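Local coordinates for protein Atg1 tMIT (Kluyveromyces marxianus, PDB 4P1N) that forms the tandem MIT region of a serine/threonine protein kinase required in autophagy for autophagosome formation and for cytoplasm-to-vacuole transport, at residues B[23-26]-B[27-31]; B[103-106]-B[107-111]; B[145-148]-B[149-153]; B[189-192]-B[193-197]. One frame throughout, in Å; residues are numbered along the deposited sequence.

Contact 1 of 4, residues B[23-26]-B[27-31]; sequences VMYS and FAEMK
Tyr25 and Glu29, one helical turn apart, make the close side-chain contact. Glu29 keeps CG beside its backbone N (chi1 -69°), which sets that carbon over one face of the phenol ring, 3.8 Å from the ring centroid and displaced toward the rim: a CH-pi contact. A bend at chi2 (-83°) then lays the carboxylate nearly parallel to the ring, with Glu29 CD 3.7 Å from Tyr25 OH. The polar ends of the two residues reach other helices: Glu29 OE2 meets Tyr109 OH and makes a salt bridge with Lys156, while Tyr25 OH bonds Glu152. The backbone here is tight, with Ala28 N bonded to Met24 O at 2.8 Å and Glu29 N to Tyr25 O at 2.8 Å. Phe27, buried, heads away from this pair toward helices 95-129, 184-204 and 209-227. The opposite character belongs to Ser26 and Met30. Both are partly exposed and are tied to each other chiefly through Met30 N and Ser26 O at 3.0 Å; Ser26 OG turns back to Phe22 O. The whole is an i to i+4 side-chain contact on helix 10-33, the first helix of the chain, within the first MIT domain.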
loop_
_atom_site.group_PDB
_atom_site.type_symbol
_atom_site.label_atom_id
_atom_site.label_comp_id
_atom_site.label_asym_id
_atom_site.label_seq_id
_atom_site.Cartn_x
_atom_site.Cartn_y
_atom_site.Cartn_z
ATOM N N VAL B 23 2.171 -9.268 -6.035
ATOM C CA VAL B 23 2.307 -10.688 -6.303
ATOM C C VAL B 23 3.736 -11.182 -6.009
ATOM O O VAL B 23 3.959 -12.251 -5.473
ATOM C CB VAL B 23 1.856 -10.955 -7.767
ATOM C CG1 VAL B 23 2.335 -12.268 -8.252
ATOM C CG2 VAL B 23 0.330 -10.920 -7.846
ATOM N N MET B 24 4.713 -10.361 -6.310
ATOM C CA MET B 24 6.090 -10.702 -6.054
ATOM C C MET B 24 6.389 -10.630 -4.533
ATOM O O MET B 24 7.050 -11.498 -3.945
ATOM C CB MET B 24 6.980 -9.768 -6.896
ATOM C CG MET B 24 8.382 -10.288 -7.133
ATOM S SD MET B 24 8.411 -11.878 -7.988
ATOM C CE MET B 24 7.322 -11.562 -9.268
ATOM N N TYR B 25 5.893 -9.589 -3.891
ATOM C CA TYR B 25 6.059 -9.446 -2.475
ATOM C C TYR B 25 5.453 -10.634 -1.743
ATOM O O TYR B 25 6.079 -11.161 -0.793
ATOM C CB TYR B 25 5.473 -8.117 -2.013
ATOM C CG TYR B 25 5.209 -7.988 -0.531
ATOM C CD1 TYR B 25 6.176 -7.557 0.311
ATOM C CD2 TYR B 25 3.930 -8.285 0.026
ATOM C CE1 TYR B 25 5.964 -7.460 1.654
ATOM C CE2 TYR B 25 3.695 -8.162 1.393
ATOM C CZ TYR B 25 4.699 -7.721 2.198
ATOM O OH TYR B 25 4.519 -7.578 3.562
ATOM N N SER B 26 4.242 -11.036 -2.137
ATOM C CA SER B 26 3.571 -12.161 -1.444
ATOM C C SER B 26 4.362 -13.476 -1.660
ATOM O O SER B 26 4.399 -14.321 -0.794
ATOM C CB SER B 26 2.133 -12.365 -1.918
ATOM O OG SER B 26 1.425 -11.136 -2.013
ATOM N N PHE B 27 5.005 -13.627 -2.809
ATOM C CA PHE B 27 5.860 -14.799 -3.074
ATOM C C PHE B 27 7.067 -14.713 -2.172
ATOM O O PHE B 27 7.351 -15.656 -1.457
ATOM C CB PHE B 27 6.195 -14.869 -4.581
ATOM C CG PHE B 27 6.932 -16.111 -5.043
ATOM C CD1 PHE B 27 6.915 -17.312 -4.334
ATOM C CD2 PHE B 27 7.602 -16.080 -6.267
ATOM C CE1 PHE B 27 7.576 -18.454 -4.824
ATOM C CE2 PHE B 27 8.248 -17.202 -6.769
ATOM C CZ PHE B 27 8.225 -18.405 -6.049
ATOM N N ALA B 28 7.758 -13.581 -2.142
ATOM C CA ALA B 28 8.851 -13.398 -1.173
ATOM C C ALA B 28 8.458 -13.712 0.262
ATOM O O ALA B 28 9.231 -14.360 1.005
ATOM C CB ALA B 28 9.433 -11.991 -1.223
ATOM N N GLU B 29 7.306 -13.235 0.674
ATOM C CA GLU B 29 6.812 -13.481 2.042
ATOM C C GLU B 29 6.506 -14.936 2.344
ATOM O O GLU B 29 6.659 -15.363 3.485
ATOM C CB GLU B 29 5.536 -12.693 2.323
ATOM C CG GLU B 29 5.756 -11.214 2.421
ATOM C CD GLU B 29 6.222 -10.812 3.804
ATOM O OE1 GLU B 29 5.423 -11.040 4.751
ATOM O OE2 GLU B 29 7.367 -10.263 3.961
ATOM N N MET B 30 6.025 -15.668 1.344
ATOM C CA MET B 30 5.800 -17.096 1.498
ATOM C C MET B 30 7.166 -17.847 1.702
ATOM O O MET B 30 7.246 -18.786 2.459
ATOM C CB MET B 30 5.010 -17.621 0.305
ATOM C CG MET B 30 4.778 -19.126 0.300
ATOM S SD MET B 30 6.215 -20.016 -0.353
ATOM C CE MET B 30 5.725 -20.272 -2.060
ATOM N N LYS B 31 8.240 -17.400 1.064
ATOM C CA LYS B 31 9.552 -17.997 1.295
ATOM C C LYS B 31 10.101 -17.521 2.627
ATOM O O LYS B 31 10.623 -18.310 3.382
ATOM C CB LYS B 31 10.538 -17.626 0.208
ATOM C CG LYS B 31 10.192 -18.126 -1.164
ATOM C CD LYS B 31 10.325 -19.623 -1.235
ATOM C CE LYS B 31 10.306 -20.133 -2.662
ATOM N NZ LYS B 31 10.920 -21.480 -2.672
#

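Contact 2 of 4, residues B[103-106]-B[107-111]; sequences MESL and LLYLK
Ser105 OG comes up beside the ring of Tyr109, 3.3 Å from CE2, while the Ser105 carbonyl oxygen stands obliquely to the same ring, 3.2 Å from CD2. The serine hydroxyl swings away from its own N (chi1 -161°), which puts it alongside the tyrosine; there it is held by Ala28 O of helix 10-33. Tyr109 sends its own OH on to Glu29, so both polar groups on this side of the helix point to the same neighbour. Round the helix the contacts turn apolar. Leu106 and Leu110 lean across one another at a slant, CD2 of the first against CG of the second at 3.8 Å, and this pair also packs on apolar side chains of another protein's chain. Here helix 95-129 packs on helices 10-33 and 137-170, its partners in the first MIT domain, and also touches helix 184-204 of the second. Met103, folded at chi2 and chi3, brings SD to 4.0 Å from Leu107 CG, again with the two side chains slanted against each other. Leu107 and Met103 both rest on Ile182. In the backbone Leu107 N bonds Met103 O at 3.0 Å, and Tyr109 N bonds Ser105 O at 2.9 Å. Glu104 leads away from segment 107-111, beside Leu187, and its OE2 forms a salt bridge with Lys31.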
loop_
_atom_site.group_PDB
_atom_site.type_symbol
_atom_site.label_atom_id
_atom_site.label_comp_id
_atom_site.label_asym_id
_atom_site.label_seq_id
_atom_site.Cartn_x
_atom_site.Cartn_y
_atom_site.Cartn_z
ATOM N N MET B 103 18.329 -17.384 0.129
ATOM C CA MET B 103 18.618 -16.868 -1.197
ATOM C C MET B 103 17.357 -16.595 -2.012
ATOM O O MET B 103 17.257 -15.561 -2.617
ATOM C CB MET B 103 19.522 -17.805 -2.005
ATOM C CG MET B 103 20.902 -17.243 -2.241
ATOM S SD MET B 103 20.872 -15.794 -3.311
ATOM C CE MET B 103 22.091 -16.260 -4.554
ATOM N N GLU B 104 16.453 -17.557 -2.048
ATOM C CA GLU B 104 15.212 -17.468 -2.802
ATOM C C GLU B 104 14.397 -16.269 -2.339
ATOM O O GLU B 104 13.975 -15.463 -3.154
ATOM C CB GLU B 104 14.397 -18.740 -2.683
ATOM C CG GLU B 104 14.905 -19.869 -3.570
ATOM C CD GLU B 104 14.232 -21.228 -3.324
ATOM O OE1 GLU B 104 14.458 -22.150 -4.152
ATOM O OE2 GLU B 104 13.511 -21.399 -2.314
ATOM N N SER B 105 14.247 -16.136 -1.030
ATOM C CA SER B 105 13.512 -15.022 -0.459
ATOM C C SER B 105 14.184 -13.682 -0.811
ATOM O O SER B 105 13.530 -12.752 -1.271
ATOM C CB SER B 105 13.331 -15.204 1.052
ATOM O OG SER B 105 12.266 -14.365 1.530
ATOM N N LEU B 106 15.489 -13.599 -0.665
ATOM C CA LEU B 106 16.208 -12.384 -0.971
ATOM C C LEU B 106 15.985 -11.949 -2.387
ATOM O O LEU B 106 15.704 -10.789 -2.626
ATOM C CB LEU B 106 17.717 -12.585 -0.818
ATOM C CG LEU B 106 18.588 -11.434 -0.339
ATOM C CD1 LEU B 106 20.046 -11.760 -0.682
ATOM C CD2 LEU B 106 18.213 -10.032 -0.800
ATOM N N LEU B 107 16.212 -12.863 -3.325
ATOM C CA LEU B 107 16.041 -12.578 -4.735
ATOM C C LEU B 107 14.635 -12.065 -5.074
ATOM O O LEU B 107 14.478 -11.140 -5.888
ATOM C CB LEU B 107 16.369 -13.840 -5.582
ATOM C CG LEU B 107 17.829 -14.323 -5.521
ATOM C CD1 LEU B 107 18.014 -15.503 -6.463
ATOM C CD2 LEU B 107 18.793 -13.205 -5.853
ATOM N N LEU B 108 13.623 -12.660 -4.448
ATOM C CA LEU B 108 12.227 -12.217 -4.616
ATOM C C LEU B 108 11.983 -10.867 -4.000
ATOM O O LEU B 108 11.225 -10.069 -4.554
ATOM C CB LEU B 108 11.264 -13.263 -4.019
ATOM C CG LEU B 108 11.326 -14.597 -4.771
ATOM C CD1 LEU B 108 10.548 -15.665 -4.040
ATOM C CD2 LEU B 108 10.852 -14.451 -6.224
ATOM N N TYR B 109 12.619 -10.557 -2.871
ATOM C CA TYR B 109 12.509 -9.213 -2.351
ATOM C C TYR B 109 13.211 -8.235 -3.300
ATOM O O TYR B 109 12.750 -7.111 -3.451
ATOM C CB TYR B 109 13.065 -9.062 -0.916
ATOM C CG TYR B 109 12.153 -9.555 0.129
ATOM C CD1 TYR B 109 10.855 -9.033 0.268
ATOM C CD2 TYR B 109 12.510 -10.628 0.924
ATOM C CE1 TYR B 109 9.969 -9.529 1.211
ATOM C CE2 TYR B 109 11.612 -11.146 1.863
ATOM C CZ TYR B 109 10.346 -10.607 1.986
ATOM O OH TYR B 109 9.510 -11.111 2.940
ATOM N N LEU B 110 14.331 -8.616 -3.902
ATOM C CA LEU B 110 15.029 -7.677 -4.789
ATOM C C LEU B 110 14.218 -7.424 -6.057
ATOM O O LEU B 110 14.211 -6.339 -6.562
ATOM C CB LEU B 110 16.433 -8.137 -5.176
ATOM C CG LEU B 110 17.465 -8.278 -4.055
ATOM C CD1 LEU B 110 18.755 -8.837 -4.646
ATOM C CD2 LEU B 110 17.828 -6.957 -3.395
ATOM N N LYS B 111 13.515 -8.427 -6.557
ATOM C CA LYS B 111 12.649 -8.201 -7.660
ATOM C C LYS B 111 11.469 -7.318 -7.273
ATOM O O LYS B 111 11.086 -6.403 -8.042
ATOM C CB LYS B 111 12.189 -9.527 -8.262
ATOM C CG LYS B 111 11.258 -9.397 -9.446
ATOM C CD LYS B 111 11.893 -8.735 -10.657
ATOM C CE LYS B 111 12.943 -9.625 -11.335
ATOM N NZ LYS B 111 13.810 -8.738 -12.136
#

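Contact 3 of 4, residues B[145-148]-B[149-153]; sequences WIRD and RFNEC
Arg149 grips Trp145 from one turn further along helix 137-170. Its CB sits 3.6 Å from Trp145 O, the carbonyl that accepts the bond from Arg149 N at 2.8 Å. CG, set beside the backbone N by chi1 of -65°, lies over the six-membered ring of the tryptophan, 3.7 Å from the centroid, as a CH-pi contact offset toward the rim. CD passes on beyond the rim, 3.9 Å from Trp145 CZ2. Bends at chi2 and chi3 then swing the guanidinium round until its plane stands 63° from the ring. It presents NE and NH2 side-on, both to Glu152 OE1, in a salt bridge with NE at 2.7 Å from that oxygen, while NH2 also passes near Asp148 CB. The guanidinium turns its edge to the indole, NH1 above CD1 and NE1, and NH1 forms a salt bridge with Asp148 of the second subunit; Asp148 here meets Arg149 of that subunit in return. Trp145 NE1 bonds Gln144 of the second subunit, and Glu152 OE2 takes Tyr25 OH and Lys156. With an alanine in place of Arg149, Glu152 OE1 would probably lose both these donors, Asp148 of the second subunit its cross-subunit salt bridge, and the indole face the cover of CG. Arg147 NH1 makes a salt bridge to Asp148 OD1. The reciprocal Arg149 to Asp148 pairing is characteristic of a helix lying at a symmetric interface between two copies of an MIT-type bundle.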
loop_
_atom_site.group_PDB
_atom_site.type_symbol
_atom_site.label_atom_id
_atom_site.label_comp_id
_atom_site.label_asym_id
_atom_site.label_seq_id
_atom_site.Cartn_x
_atom_site.Cartn_y
_atom_site.Cartn_z
ATOM N N TRP B 145 1.459 3.205 0.004
ATOM C CA TRP B 145 1.646 1.755 0.027
ATOM C C TRP B 145 2.954 1.292 -0.586
ATOM O O TRP B 145 3.670 0.490 0.009
ATOM C CB TRP B 145 0.464 1.054 -0.633
ATOM C CG TRP B 145 0.528 -0.433 -0.558
ATOM C CD1 TRP B 145 0.149 -1.268 0.494
ATOM C CD2 TRP B 145 1.067 -1.295 -1.576
ATOM N NE1 TRP B 145 0.397 -2.595 0.134
ATOM C CE2 TRP B 145 0.950 -2.623 -1.128
ATOM C CE3 TRP B 145 1.572 -1.066 -2.842
ATOM C CZ2 TRP B 145 1.378 -3.713 -1.907
ATOM C CZ3 TRP B 145 1.958 -2.162 -3.632
ATOM C CH2 TRP B 145 1.866 -3.451 -3.156
ATOM N N ILE B 146 3.259 1.780 -1.793
ATOM C CA ILE B 146 4.487 1.441 -2.509
ATOM C C ILE B 146 5.671 1.794 -1.655
ATOM O O ILE B 146 6.576 0.998 -1.479
ATOM C CB ILE B 146 4.558 2.219 -3.873
ATOM C CG1 ILE B 146 3.606 1.611 -4.875
ATOM C CG2 ILE B 146 5.971 2.245 -4.435
ATOM C CD1 ILE B 146 3.195 2.533 -6.009
ATOM N N ARG B 147 5.654 2.989 -1.081
ATOM C CA ARG B 147 6.736 3.420 -0.214
ATOM C C ARG B 147 6.921 2.522 1.026
ATOM O O ARG B 147 8.058 2.152 1.336
ATOM C CB ARG B 147 6.550 4.857 0.208
ATOM C CG ARG B 147 7.618 5.340 1.162
ATOM C CD ARG B 147 7.073 5.573 2.566
ATOM N NE ARG B 147 6.371 6.847 2.627
ATOM C CZ ARG B 147 5.111 7.063 3.041
ATOM N NH1 ARG B 147 4.299 6.080 3.492
ATOM N NH2 ARG B 147 4.654 8.318 2.977
ATOM N N ASP B 148 5.816 2.190 1.693
ATOM C CA ASP B 148 5.803 1.262 2.856
ATOM C C ASP B 148 6.391 -0.102 2.409
ATOM O O ASP B 148 7.194 -0.704 3.097
ATOM C CB ASP B 148 4.358 0.958 3.387
ATOM C CG ASP B 148 3.552 2.182 3.888
ATOM O OD1 ASP B 148 4.158 3.067 4.494
ATOM O OD2 ASP B 148 2.229 2.202 3.729
ATOM N N ARG B 149 5.938 -0.630 1.282
ATOM C CA ARG B 149 6.476 -1.930 0.821
ATOM C C ARG B 149 7.942 -1.875 0.463
ATOM O O ARG B 149 8.704 -2.805 0.768
ATOM C CB ARG B 149 5.688 -2.475 -0.374
ATOM C CG ARG B 149 4.254 -2.803 -0.025
ATOM C CD ARG B 149 4.076 -4.031 0.919
ATOM N NE ARG B 149 4.307 -3.695 2.311
ATOM C CZ ARG B 149 3.583 -2.833 3.021
ATOM N NH1 ARG B 149 2.530 -2.229 2.509
ATOM N NH2 ARG B 149 3.921 -2.541 4.240
ATOM N N PHE B 150 8.364 -0.762 -0.128
ATOM C CA PHE B 150 9.765 -0.559 -0.486
ATOM C C PHE B 150 10.634 -0.634 0.768
ATOM O O PHE B 150 11.596 -1.376 0.781
ATOM C CB PHE B 150 9.920 0.772 -1.210
ATOM C CG PHE B 150 11.268 1.010 -1.775
ATOM C CD1 PHE B 150 12.276 1.483 -0.984
ATOM C CD2 PHE B 150 11.520 0.745 -3.091
ATOM C CE1 PHE B 150 13.543 1.687 -1.493
ATOM C CE2 PHE B 150 12.793 0.963 -3.633
ATOM C CZ PHE B 150 13.799 1.438 -2.828
ATOM N N ASN B 151 10.271 0.090 1.831
ATOM C CA ASN B 151 11.045 0.114 3.087
ATOM C C ASN B 151 11.027 -1.215 3.797
ATOM O O ASN B 151 12.055 -1.669 4.274
ATOM C CB ASN B 151 10.525 1.204 4.039
ATOM C CG ASN B 151 10.783 2.587 3.484
ATOM O OD1 ASN B 151 11.692 2.757 2.690
ATOM N ND2 ASN B 151 10.014 3.567 3.894
ATOM N N GLU B 152 9.861 -1.845 3.850
ATOM C CA GLU B 152 9.773 -3.216 4.337
ATOM C C GLU B 152 10.653 -4.211 3.527
ATOM O O GLU B 152 11.424 -4.994 4.113
ATOM C CB GLU B 152 8.312 -3.681 4.350
ATOM C CG GLU B 152 8.118 -5.111 4.846
ATOM C CD GLU B 152 6.682 -5.603 4.691
ATOM O OE1 GLU B 152 5.798 -4.808 4.301
ATOM O OE2 GLU B 152 6.446 -6.791 4.956
ATOM N N CYS B 153 10.536 -4.209 2.197
ATOM C CA CYS B 153 11.317 -5.155 1.369
ATOM C C CYS B 153 12.828 -4.951 1.544
ATOM O O CYS B 153 13.636 -5.935 1.571
ATOM C CB CYS B 153 10.949 -5.035 -0.119
ATOM S SG CYS B 153 9.297 -5.688 -0.414
#

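Contact 4 of 4, residues B[189-192]-B[193-197]; sequences YDRA and LDISR
Two like first torsions, 175° in Tyr189 and 176° in Arg191, send these side chains along the helix to where Leu193 and Ile195 wait a turn later. Leu193 CD2 settles over one face of the phenol ring, 3.8 Å from its centroid and displaced toward the rim, 3.5 Å from both Tyr189 CE1 and CZ; it is a CH-pi contact. Arg191 bends at chi2, and its guanidinium lies with one face on Ile195: CG1 is centred 3.8 Å above the plane, while CD1 comes to 3.6 Å from Arg191 NE. Its NH1 makes a salt bridge with an acidic side chain of another protein's chain. Replacing Arg191 by a leucine would probably leave that acid without this counter-charge and take away the flat group that covers Ile195. Ile195 N bonds Arg191 O at 3.0 Å. Arg197 NH1 forms a salt bridge with Asp194 OD1 at 2.6 Å. Tyr189 OH bonds the backbone of a second foreign chain, different from the one that meets Arg191. Within the fold, Tyr189 packs on helix 250-273, Ile195 packs on helix 209-227, and Ser196 reaches both, its hydroxyl paired with that of Ser219.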
loop_
_atom_site.group_PDB
_atom_site.type_symbol
_atom_site.label_atom_id
_atom_site.label_comp_id
_atom_site.label_asym_id
_atom_site.label_seq_id
_atom_site.Cartn_x
_atom_site.Cartn_y
_atom_site.Cartn_z
ATOM N N TYR B 189 9.009 -18.221 -12.922
ATOM C CA TYR B 189 8.462 -19.096 -13.991
ATOM C C TYR B 189 7.789 -20.343 -13.457
ATOM O O TYR B 189 6.619 -20.599 -13.762
ATOM C CB TYR B 189 9.594 -19.448 -14.942
ATOM C CG TYR B 189 9.281 -20.434 -16.055
ATOM C CD1 TYR B 189 8.511 -20.074 -17.140
ATOM C CD2 TYR B 189 9.825 -21.701 -16.038
ATOM C CE1 TYR B 189 8.257 -20.989 -18.179
ATOM C CE2 TYR B 189 9.600 -22.605 -17.071
ATOM C CZ TYR B 189 8.813 -22.254 -18.135
ATOM O OH TYR B 189 8.589 -23.179 -19.142
ATOM N N ASP B 190 8.522 -21.110 -12.655
ATOM C CA ASP B 190 7.975 -22.317 -12.003
ATOM C C ASP B 190 6.767 -22.015 -11.144
ATOM O O ASP B 190 5.778 -22.755 -11.172
ATOM C CB ASP B 190 9.024 -23.000 -11.121
ATOM C CG ASP B 190 10.190 -23.556 -11.919
ATOM O OD1 ASP B 190 10.059 -23.654 -13.146
ATOM O OD2 ASP B 190 11.245 -23.888 -11.342
ATOM N N ARG B 191 6.849 -20.924 -10.375
ATOM C CA ARG B 191 5.773 -20.578 -9.477
ATOM C C ARG B 191 4.525 -20.168 -10.264
ATOM O O ARG B 191 3.411 -20.600 -9.949
ATOM C CB ARG B 191 6.210 -19.465 -8.533
ATOM C CG ARG B 191 5.112 -18.942 -7.597
ATOM C CD ARG B 191 4.613 -20.063 -6.700
ATOM N NE ARG B 191 3.640 -19.542 -5.755
ATOM C CZ ARG B 191 2.731 -20.281 -5.132
ATOM N NH1 ARG B 191 2.689 -21.599 -5.332
ATOM N NH2 ARG B 191 1.864 -19.699 -4.302
ATOM N N ALA B 192 4.691 -19.358 -11.296
ATOM C CA ALA B 192 3.533 -18.951 -12.121
ATOM C C ALA B 192 2.812 -20.150 -12.791
ATOM O O ALA B 192 1.598 -20.188 -12.862
ATOM C CB ALA B 192 3.952 -17.962 -13.177
ATOM N N LEU B 193 3.581 -21.091 -13.315
ATOM C CA LEU B 193 3.031 -22.270 -13.982
ATOM C C LEU B 193 2.396 -23.243 -12.983
ATOM O O LEU B 193 1.366 -23.826 -13.289
ATOM C CB LEU B 193 4.108 -22.976 -14.822
ATOM C CG LEU B 193 4.259 -22.440 -16.261
ATOM C CD1 LEU B 193 4.149 -20.937 -16.391
ATOM C CD2 LEU B 193 5.559 -22.869 -16.908
ATOM N N ASP B 194 2.976 -23.396 -11.787
ATOM C CA ASP B 194 2.316 -24.172 -10.721
ATOM C C ASP B 194 0.961 -23.596 -10.346
ATOM O O ASP B 194 0.005 -24.323 -10.186
ATOM C CB ASP B 194 3.141 -24.185 -9.434
ATOM C CG ASP B 194 4.395 -24.987 -9.537
ATOM O OD1 ASP B 194 4.516 -25.877 -10.401
ATOM O OD2 ASP B 194 5.279 -24.718 -8.712
ATOM N N ILE B 195 0.895 -22.284 -10.171
ATOM C CA ILE B 195 -0.358 -21.632 -9.809
ATOM C C ILE B 195 -1.429 -21.862 -10.881
ATOM O O ILE B 195 -2.572 -22.164 -10.535
ATOM C CB ILE B 195 -0.202 -20.124 -9.580
ATOM C CG1 ILE B 195 0.615 -19.868 -8.306
ATOM C CG2 ILE B 195 -1.584 -19.477 -9.426
ATOM C CD1 ILE B 195 1.170 -18.461 -8.208
ATOM N N SER B 196 -1.063 -21.722 -12.168
ATOM C CA SER B 196 -2.028 -21.963 -13.255
ATOM C C SER B 196 -2.402 -23.457 -13.404
ATOM O O SER B 196 -3.545 -23.781 -13.749
ATOM C CB SER B 196 -1.533 -21.401 -14.588
ATOM O OG SER B 196 -1.842 -19.998 -14.673
ATOM N N ARG B 197 -1.427 -24.339 -13.187
ATOM C CA ARG B 197 -1.678 -25.758 -13.222
ATOM C C ARG B 197 -2.669 -26.127 -12.127
ATOM O O ARG B 197 -3.639 -26.798 -12.396
ATOM C CB ARG B 197 -0.383 -26.553 -13.062
ATOM C CG ARG B 197 -0.587 -28.055 -13.155
ATOM C CD ARG B 197 0.676 -28.814 -12.794
ATOM N NE ARG B 197 0.887 -28.801 -11.346
ATOM C CZ ARG B 197 1.942 -28.282 -10.719
ATOM N NH1 ARG B 197 2.952 -27.738 -11.392
ATOM N NH2 ARG B 197 1.994 -28.319 -9.395
#

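Overall arrangement
Along the chain the contacts run 1, 2, 3, 4, one on each of helices 10-33, 95-129, 137-170 and 184-204. The first three lie in the first MIT domain, contact 4 in the second. Contact 1 is the hub: its centre is about 9 Å from that of contact 2, 13 Å from contact 3 and 14 Å from contact 4, and it touches all three. Contacts 2 and 3, whose centres are about 15 Å apart, meet through Tyr109 and Cys153. Contacts 3 and 4, centres about 26 Å apart, do not touch. Helix 10-33 is one link between the two MIT domains, through Phe27 on Arg191. Contacts 1 and 3 face the second subunit; contacts 2, 3 and 4 reach chains of another protein.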